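Local coordinates for Rik1-associated factor 1 (Schizosaccharomyces pombe, PDB 4O9D), which serves in the Clr4 methyltransferase complex, which ubiquitylates and methylates histone H3 to establish heterochromatin, this chain being the WD-repeat propeller of the protein, at residues G386-D390 against A391-T395; L217-A220 against S221-S224. All coordinates share one frame; numbering follows the deposited sequence.

Interaction 1. Residues G386-D390 against A391-T395; sequences GFSED and ASKLT
D390 and S392 meet at the turn of a beta hairpin, where one carboxylate oxygen, D390 OD1, accepts three hydrogen bonds. S392 OG donates from 2.7 Å to D390 OD1, on the syn side and 21° out of the carboxylate plane. S392 N reaches the same OD1 from above that plane, at 2.9 Å. The third donor, S388 OG, lies 2.9 Å from D390 OD1, nearly in line with the C-O bond. CG of D390 sits between its own N and carbonyl carbon (chi1 78°), which folds the carboxylate back over the turn. Replacing D390 by an alanine removes that acceptor, which is likely to leave the S392 amide and the hydroxyls of S388 and S392 without their shared partner, the hydroxyls less firmly oriented. S388 O takes A391 N at 2.9 Å, closing a type I turn, while S388 OG accepts a weak bond from K393 N. S388 N donates to K393 O, and G386 and T395 exchange two backbone bonds as an antiparallel hydrogen-bonded pair. On the face that carries F387 and L394, L394 CD1 rests over the centre of the F387 ring, 3.9 Å from its centroid, a CH-pi contact. K393 NZ donates to S392 OG, and the charged end of K393 also makes a cation-pi contact with F67. The hairpin joins strands 382-387 and 393-398 of WD repeat 4; strand 403-407 pairs beyond 393-398, and Y38 of strand 33-38 bonds T395 OG1 and G386 O.

Interaction 2. Residues L217-A220 against S221-S224; sequences LFDA and STAS
The carboxylate of D219 reaches across the short loop 220-223 to T222. D219 CB lies 3.5 Å from T222 OG1 and also nears S224 OG. CG stands anti to the backbone N (chi1 179°), carrying the group off the strand end and over the loop, where the side chains of D219 and T222 cross at about a right angle; D219 CG is likewise 3.5 Å from T222 OG1. At the tip the two oxygens divide the work. D219 OD2 takes T222 OG1 at 2.7 Å and T222 N at 3.0 Å, both on its anti side. S224 OG donates to T222 OG1 in turn, 2.6 Å apart, so a relay of hydroxyls runs to the aspartate. This is the turn between the third and fourth strands, 214-219 and 224-228, of a four-stranded antiparallel blade in the beta propeller. D219 OD1 makes a salt bridge with K198 of the neighbouring strand and accepts a water that also takes S221 N. The backbone of the same residue is held too: D219 N donates to S224 O at 2.8 Å, while the return bond from S224 N to D219 O is weak. One residue earlier, F218 CD2 lies 3.6 Å from S224 O, and the F218 ring packs against L171 of strand 165-171.

In the fold
Interactions 1 and 2 are chain reversals in different blades of one propeller, their centres about 32 Å apart and their nearest atoms about 19 Å apart, so neither touches the other. Interaction 1 connects the edge strand 382-387 to its neighbour 393-398 in a blade that continues with 403-407 and 21-26, the last a strand from near the start of the chain; its centre lies about 14 Å from the centre of the chain, and it is largely buried. Interaction 2, its centre about 22 Å from that of the chain, is more open. In both an aspartate accepts backbone and hydroxyl donors two or three residues further on. Neither contact includes a bound ligand.

Interaction 1. Residues G386-D390 against A391-T395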
loop_
_atom_site.group_PDB
_atom_site.type_symbol
_atom_site.label_atom_id
_atom_site.label_comp_id
_atom_site.label_asym_id
_atom_site.label_seq_id
_atom_site.Cartn_x
_atom_site.Cartn_y
_atom_site.Cartn_z
ATOM N N GLY A 386 1.075 -9.257 -0.861
ATOM C CA GLY A 386 1.737 -8.567 -1.952
ATOM C C GLY A 386 2.793 -9.378 -2.680
ATOM O O GLY A 386 3.679 -9.965 -2.051
ATOM N N PHE A 387 2.708 -9.385 -4.010
ATOM C CA PHE A 387 3.725 -9.992 -4.868
ATOM C C PHE A 387 4.922 -9.080 -5.014
ATOM O O PHE A 387 4.781 -7.854 -5.013
ATOM C CB PHE A 387 3.183 -10.166 -6.286
ATOM C CG PHE A 387 2.184 -11.282 -6.434
ATOM C CD1 PHE A 387 2.607 -12.586 -6.516
ATOM C CD2 PHE A 387 0.829 -11.010 -6.516
ATOM C CE1 PHE A 387 1.698 -13.608 -6.669
ATOM C CE2 PHE A 387 -0.090 -12.036 -6.677
ATOM C CZ PHE A 387 0.351 -13.330 -6.747
ATOM N N SER A 388 6.097 -9.661 -5.201
ATOM C CA SER A 388 7.220 -8.879 -5.678
ATOM C C SER A 388 6.962 -8.612 -7.153
ATOM O O SER A 388 6.254 -9.389 -7.828
ATOM C CB SER A 388 8.552 -9.627 -5.466
ATOM O OG SER A 388 8.542 -10.880 -6.131
ATOM N N GLU A 389 7.532 -7.522 -7.653
ATOM C CA GLU A 389 7.346 -7.137 -9.050
ATOM C C GLU A 389 7.790 -8.225 -10.038
ATOM O O GLU A 389 7.208 -8.353 -11.118
ATOM C CB GLU A 389 8.084 -5.823 -9.353
ATOM C CG GLU A 389 7.351 -4.592 -8.902
ATOM C CD GLU A 389 8.039 -3.313 -9.360
ATOM O OE1 GLU A 389 7.325 -2.365 -9.759
ATOM O OE2 GLU A 389 9.292 -3.258 -9.330
ATOM N N ASP A 390 8.818 -8.999 -9.689
ATOM C CA ASP A 390 9.287 -10.064 -10.578
ATOM C C ASP A 390 8.491 -11.381 -10.392
ATOM O O ASP A 390 8.831 -12.413 -10.970
ATOM C CB ASP A 390 10.803 -10.295 -10.427
ATOM C CG ASP A 390 11.166 -11.091 -9.176
ATOM O OD1 ASP A 390 10.259 -11.410 -8.385
ATOM O OD2 ASP A 390 12.369 -11.389 -8.970
ATOM N N ALA A 391 7.431 -11.331 -9.591
ATOM C CA ALA A 391 6.497 -12.457 -9.475
ATOM C C ALA A 391 7.084 -13.666 -8.730
ATOM O O ALA A 391 6.431 -14.722 -8.628
ATOM C CB ALA A 391 6.024 -12.883 -10.872
ATOM N N SER A 392 8.296 -13.511 -8.195
ATOM C CA SER A 392 9.012 -14.635 -7.583
ATOM C C SER A 392 8.692 -14.789 -6.103
ATOM O O SER A 392 9.047 -15.798 -5.482
ATOM C CB SER A 392 10.535 -14.493 -7.766
ATOM O OG SER A 392 11.101 -13.523 -6.882
ATOM N N LYS A 393 8.027 -13.794 -5.532
ATOM C CA LYS A 393 7.689 -13.837 -4.116
ATOM C C LYS A 393 6.236 -13.444 -3.914
ATOM O O LYS A 393 5.725 -12.566 -4.619
ATOM C CB LYS A 393 8.584 -12.878 -3.330
ATOM C CG LYS A 393 10.082 -13.178 -3.447
ATOM C CD LYS A 393 10.418 -14.535 -2.827
ATOM C CE LYS A 393 11.876 -14.942 -3.057
ATOM N NZ LYS A 393 12.209 -15.117 -4.511
ATOM N N LEU A 394 5.573 -14.103 -2.963
ATOM C CA LEU A 394 4.289 -13.636 -2.451
ATOM C C LEU A 394 4.330 -13.682 -0.907
ATOM O O LEU A 394 4.780 -14.664 -0.311
ATOM C CB LEU A 394 3.141 -14.487 -3.018
ATOM C CG LEU A 394 1.761 -14.203 -2.420
ATOM C CD1 LEU A 394 1.278 -12.769 -2.758
ATOM C CD2 LEU A 394 0.722 -15.253 -2.896
ATOM N N THR A 395 3.910 -12.600 -0.265
ATOM C CA THR A 395 3.961 -12.514 1.177
ATOM C C THR A 395 2.539 -12.248 1.636
ATOM O O THR A 395 1.885 -11.346 1.117
ATOM C CB THR A 395 4.930 -11.354 1.651
ATOM O OG1 THR A 395 6.260 -11.592 1.173
ATOM C CG2 THR A 395 4.973 -11.302 3.151
#

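Interaction 2. Residues L217-A220 against S221-S224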
loop_
_atom_site.group_PDB
_atom_site.type_symbol
_atom_site.label_atom_id
_atom_site.label_comp_id
_atom_site.label_asym_id
_atom_site.label_seq_id
_atom_site.Cartn_x
_atom_site.Cartn_y
_atom_site.Cartn_z
ATOM N N LEU A 217 -4.226 17.265 -7.869
ATOM C CA LEU A 217 -3.004 17.036 -8.615
ATOM C C LEU A 217 -2.003 18.153 -8.357
ATOM O O LEU A 217 -2.394 19.324 -8.267
ATOM C CB LEU A 217 -3.310 16.989 -10.104
ATOM C CG LEU A 217 -2.210 16.430 -11.017
ATOM C CD1 LEU A 217 -1.996 14.896 -10.814
ATOM C CD2 LEU A 217 -2.532 16.769 -12.495
ATOM N N PHE A 218 -0.720 17.792 -8.268
ATOM C CA PHE A 218 0.360 18.770 -8.087
ATOM C C PHE A 218 1.454 18.563 -9.160
ATOM O O PHE A 218 1.651 17.451 -9.658
ATOM C CB PHE A 218 0.986 18.610 -6.702
ATOM C CG PHE A 218 0.118 19.089 -5.565
ATOM C CD1 PHE A 218 -0.897 18.282 -5.052
ATOM C CD2 PHE A 218 0.339 20.330 -4.993
ATOM C CE1 PHE A 218 -1.692 18.729 -3.995
ATOM C CE2 PHE A 218 -0.441 20.783 -3.948
ATOM C CZ PHE A 218 -1.464 19.991 -3.448
ATOM N N ASP A 219 2.167 19.627 -9.521
ATOM C CA ASP A 219 3.345 19.483 -10.378
ATOM C C ASP A 219 4.563 19.223 -9.488
ATOM O O ASP A 219 4.805 19.967 -8.525
ATOM C CB ASP A 219 3.562 20.758 -11.213
ATOM C CG ASP A 219 4.781 20.659 -12.093
ATOM O OD1 ASP A 219 4.743 19.863 -13.054
ATOM O OD2 ASP A 219 5.784 21.341 -11.795
ATOM N N ALA A 220 5.338 18.176 -9.777
ATOM C CA ALA A 220 6.436 17.828 -8.870
ATOM C C ALA A 220 7.667 18.738 -8.979
ATOM O O ALA A 220 8.303 18.983 -7.982
ATOM C CB ALA A 220 6.870 16.361 -9.027
ATOM N N SER A 221 8.025 19.203 -10.166
ATOM C CA SER A 221 9.241 20.030 -10.249
ATOM C C SER A 221 9.027 21.436 -9.651
ATOM O O SER A 221 9.960 22.023 -9.102
ATOM C CB SER A 221 9.794 20.088 -11.671
ATOM O OG SER A 221 8.804 20.455 -12.601
ATOM N N THR A 222 7.804 21.968 -9.724
ATOM C CA THR A 222 7.507 23.235 -9.058
ATOM C C THR A 222 6.839 23.041 -7.695
ATOM O O THR A 222 6.685 24.002 -6.936
ATOM C CB THR A 222 6.622 24.162 -9.918
ATOM O OG1 THR A 222 5.360 23.529 -10.199
ATOM C CG2 THR A 222 7.328 24.515 -11.231
ATOM N N ALA A 223 6.419 21.812 -7.385
ATOM C CA ALA A 223 5.694 21.572 -6.147
ATOM C C ALA A 223 4.440 22.441 -6.019
ATOM O O ALA A 223 4.069 22.842 -4.919
ATOM C CB ALA A 223 6.598 21.820 -4.963
ATOM N N SER A 224 3.787 22.750 -7.129
ATOM C CA SER A 224 2.623 23.631 -7.071
ATOM C C SER A 224 1.312 22.889 -7.349
ATOM O O SER A 224 1.280 21.883 -8.071
ATOM C CB SER A 224 2.792 24.783 -8.063
ATOM O OG SER A 224 3.028 24.258 -9.362
HETATM O O HOH W 1 6.907 18.199 -12.673
#